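Long-range contact in N-isopropylammelide isopropylaminohydrolase (Burkholderia multivorans ATCC 17616, PDB 6NBO), which is a metal-dependent hydrolase of the amidohydrolase family, built on a TIM-barrel fold that holds zinc ions: residues V289-G301 against V339-C352. Numbering follows the deposited sequence.
Sequences VLACRAAGVTVIG and VALECVTHGAARGC
R293 NH1 gives E342 OE1 a salt-bridged hydrogen bond of 2.6 Å on the syn side of the carboxylate, fairly straight at 160°. R350 is modelled in two conformers, and in one of them R350 NH1 comes to E342 OE2 on the anti side at 3.1 Å. In that conformer E342 links the two arginines into a salt-bridge network, each carboxylate oxygen taking one of them. R293 reaches the acid from helix 289-295 with an extended chain, CG trans to the backbone N, and presents the edge of its guanidinium, whose plane is turned 61° from that of the carboxylate. V339 CG2 lies over the centre of one face of the same guanidinium, 3.9 Å from R293 CZ. The other methyl of V339, CG1, packs on V289 CG1, the two valine side chains passing alongside one another and pointing opposite ways.

Deeper in, C343 SG rests against V299 CG1 at 3.6 Å, and the backbones are joined where G301 N donates to C343 O at 2.8 Å. Helix 346-352 meets strand 299-301 steeply, at 110°, along a surface with glycines at 347 and 351. T298 CG2 sits close to G347 O, and I300 CD1 lies 3.6 Å from G351 C, while I300 CG2 packs against A348 CB and C352 SG. In the same conformer of R350, a water accepts from R350 NH2 and, weakly, from V299 N.

Strand 299-301 bonds through its backbone to strand 275-278 on one flank and, through G301, to G64 of strand 56-66. The contact therefore packs helices 334-342 and 346-352 against the last barrel strand and the helix leading into it, at the closure of the TIM barrel typical of the amidohydrolase family.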
# COMPACT_ATOMS: atom_id res chain seq x y z
N VAL A 289 8.48 -5.59 12.88
CA VAL A 289 7.36 -6.35 12.35
C VAL A 289 6.92 -7.43 13.33
O VAL A 289 5.72 -7.62 13.58
CB VAL A 289 7.73 -6.94 10.97
CG1 VAL A 289 6.69 -7.93 10.53
CG2 VAL A 289 7.85 -5.81 9.95
N LEU A 290 7.88 -8.14 13.94
CA LEU A 290 7.51 -9.19 14.88
C LEU A 290 6.90 -8.63 16.16
O LEU A 290 6.03 -9.28 16.76
CB LEU A 290 8.73 -10.06 15.21
CG LEU A 290 9.23 -10.84 13.98
CD1 LEU A 290 10.33 -11.81 14.37
CD2 LEU A 290 8.08 -11.59 13.32
N ALA A 291 7.33 -7.45 16.62
CA ALA A 291 6.68 -6.87 17.80
C ALA A 291 5.24 -6.47 17.50
O ALA A 291 4.34 -6.70 18.33
CB ALA A 291 7.47 -5.66 18.31
N CYS A 292 5.00 -5.86 16.34
CA CYS A 292 3.62 -5.58 15.93
C CYS A 292 2.80 -6.86 15.89
O CYS A 292 1.70 -6.92 16.45
CB CYS A 292 3.61 -4.89 14.57
SG CYS A 292 4.41 -3.29 14.59
N ARG A 293 3.32 -7.88 15.22
CA ARG A 293 2.61 -9.15 15.08
C ARG A 293 2.28 -9.74 16.44
O ARG A 293 1.15 -10.18 16.68
CB ARG A 293 3.46 -10.11 14.26
CG ARG A 293 2.87 -11.49 14.05
CD ARG A 293 3.85 -12.39 13.27
NE ARG A 293 3.20 -13.57 12.72
CZ ARG A 293 2.47 -13.57 11.61
NH1 ARG A 293 2.29 -12.44 10.92
NH2 ARG A 293 1.91 -14.70 11.18
N ALA A 294 3.25 -9.75 17.35
CA ALA A 294 3.03 -10.32 18.68
C ALA A 294 1.97 -9.54 19.44
O ALA A 294 1.24 -10.11 20.26
CB ALA A 294 4.34 -10.35 19.46
N ALA A 295 1.86 -8.23 19.18
CA ALA A 295 0.85 -7.42 19.86
C ALA A 295 -0.50 -7.47 19.18
O ALA A 295 -1.47 -6.93 19.71
CB ALA A 295 1.32 -5.96 19.97
N GLY A 296 -0.60 -8.11 18.01
CA GLY A 296 -1.86 -8.14 17.30
C GLY A 296 -2.08 -6.97 16.38
O GLY A 296 -3.24 -6.70 16.02
N VAL A 297 -1.03 -6.26 15.98
CA VAL A 297 -1.13 -5.11 15.10
C VAL A 297 -0.83 -5.56 13.68
O VAL A 297 0.21 -6.16 13.41
CB VAL A 297 -0.16 -3.99 15.53
CG1 VAL A 297 -0.20 -2.83 14.52
CG2 VAL A 297 -0.53 -3.47 16.91
N THR A 298 -1.75 -5.28 12.76
CA THR A 298 -1.53 -5.61 11.36
C THR A 298 -0.46 -4.72 10.75
O THR A 298 -0.46 -3.50 10.95
CB THR A 298 -2.82 -5.45 10.58
OG1 THR A 298 -3.80 -6.33 11.13
CG2 THR A 298 -2.61 -5.77 9.09
N VAL A 299 0.45 -5.32 9.98
CA VAL A 299 1.54 -4.60 9.33
C VAL A 299 1.29 -4.57 7.83
O VAL A 299 1.10 -5.61 7.20
CB VAL A 299 2.91 -5.22 9.65
CG1 VAL A 299 4.02 -4.43 8.93
CG2 VAL A 299 3.17 -5.20 11.15
N ILE A 300 1.31 -3.36 7.26
CA ILE A 300 1.14 -3.09 5.83
C ILE A 300 2.50 -2.72 5.25
O ILE A 300 3.17 -1.81 5.77
CB ILE A 300 0.14 -1.95 5.61
CG1 ILE A 300 -1.21 -2.24 6.28
CG2 ILE A 300 -0.03 -1.67 4.10
CD1 ILE A 300 -2.10 -1.01 6.42
N GLY A 301 2.91 -3.38 4.18
CA GLY A 301 4.14 -3.01 3.50
C GLY A 301 3.89 -1.98 2.41
O GLY A 301 2.83 -1.94 1.80
N VAL A 339 6.34 -14.09 6.83
CA VAL A 339 5.75 -12.96 7.54
C VAL A 339 5.95 -11.68 6.74
O VAL A 339 5.05 -10.84 6.64
CB VAL A 339 6.34 -12.83 8.96
CG1 VAL A 339 5.92 -11.50 9.58
CG2 VAL A 339 5.90 -14.00 9.82
N ALA A 340 7.14 -11.51 6.16
CA ALA A 340 7.36 -10.33 5.33
C ALA A 340 6.46 -10.36 4.10
O ALA A 340 5.89 -9.33 3.71
CB ALA A 340 8.84 -10.24 4.92
N LEU A 341 6.29 -11.53 3.48
CA LEU A 341 5.39 -11.64 2.33
C LEU A 341 3.95 -11.31 2.72
O LEU A 341 3.20 -10.72 1.93
CB LEU A 341 5.49 -13.04 1.73
CG LEU A 341 4.60 -13.35 0.51
CD1 LEU A 341 4.98 -12.44 -0.66
CD2 LEU A 341 4.73 -14.82 0.11
N GLU A 342 3.54 -11.69 3.94
CA GLU A 342 2.21 -11.32 4.42
C GLU A 342 2.00 -9.81 4.41
O GLU A 342 0.87 -9.34 4.18
CB GLU A 342 2.00 -11.89 5.83
CG GLU A 342 0.60 -11.69 6.36
CD GLU A 342 0.38 -12.29 7.75
OE1 GLU A 342 1.36 -12.47 8.51
OE2 GLU A 342 -0.80 -12.56 8.08
N CYS A 343 3.06 -9.02 4.63
CA CYS A 343 2.94 -7.56 4.62
C CYS A 343 2.57 -6.98 3.25
O CYS A 343 2.14 -5.83 3.18
CB CYS A 343 4.26 -6.91 5.06
SG CYS A 343 4.69 -7.29 6.78
N VAL A 344 2.78 -7.72 2.16
CA VAL A 344 2.39 -7.25 0.83
C VAL A 344 1.31 -8.13 0.21
O VAL A 344 1.03 -8.02 -0.99
CB VAL A 344 3.60 -7.11 -0.12
CG1 VAL A 344 4.68 -6.25 0.52
CG2 VAL A 344 4.16 -8.48 -0.55
N THR A 345 0.69 -9.01 1.01
CA THR A 345 -0.45 -9.79 0.56
C THR A 345 -1.59 -9.71 1.58
O THR A 345 -2.23 -8.66 1.70
CB THR A 345 -0.05 -11.25 0.27
OG1 THR A 345 0.67 -11.81 1.38
CG2 THR A 345 0.85 -11.33 -0.99
N HIS A 346 -1.87 -10.80 2.31
CA HIS A 346 -3.06 -10.84 3.16
C HIS A 346 -3.04 -9.77 4.25
O HIS A 346 -4.09 -9.19 4.58
CB HIS A 346 -3.22 -12.22 3.80
CG HIS A 346 -3.32 -13.32 2.80
ND1 HIS A 346 -2.22 -13.89 2.20
CD2 HIS A 346 -4.40 -13.95 2.27
CE1 HIS A 346 -2.61 -14.83 1.36
NE2 HIS A 346 -3.93 -14.89 1.39
N GLY A 347 -1.87 -9.51 4.84
CA GLY A 347 -1.79 -8.50 5.89
C GLY A 347 -2.03 -7.10 5.36
O GLY A 347 -2.77 -6.32 5.97
N ALA A 348 -1.43 -6.77 4.22
CA ALA A 348 -1.69 -5.47 3.60
C ALA A 348 -3.16 -5.32 3.23
O ALA A 348 -3.74 -4.24 3.41
CB ALA A 348 -0.82 -5.31 2.34
N ALA A 349 -3.76 -6.37 2.68
CA ALA A 349 -5.17 -6.28 2.31
C ALA A 349 -6.04 -6.08 3.54
O ALA A 349 -6.95 -5.24 3.55
CB ALA A 349 -5.59 -7.52 1.52
N ARG A 350 -5.80 -6.87 4.60
CA ARG A 350 -6.53 -6.70 5.85
C ARG A 350 -6.34 -5.29 6.40
O ARG A 350 -7.30 -4.60 6.76
CB ARG A 350 -6.06 -7.75 6.86
CG ARG A 350 -7.01 -8.08 7.98
CD ARG A 350 -6.36 -9.07 8.98
NE ARG A 350 -5.54 -10.09 8.30
CZ ARG A 350 -4.23 -10.23 8.46
NH1 ARG A 350 -3.58 -11.19 7.80
NH2 ARG A 350 -3.56 -9.43 9.28
N GLY A 351 -5.08 -4.85 6.48
CA GLY A 351 -4.80 -3.55 7.05
C GLY A 351 -5.46 -2.41 6.28
O GLY A 351 -5.95 -1.46 6.88
N CYS A 352 -5.47 -2.50 4.95
CA CYS A 352 -6.04 -1.43 4.13
C CYS A 352 -7.54 -1.56 3.92
O CYS A 352 -8.15 -0.64 3.36
CB CYS A 352 -5.37 -1.39 2.75
SG CYS A 352 -3.63 -0.90 2.80
O HOH W 1 -0.57 -8.58 9.71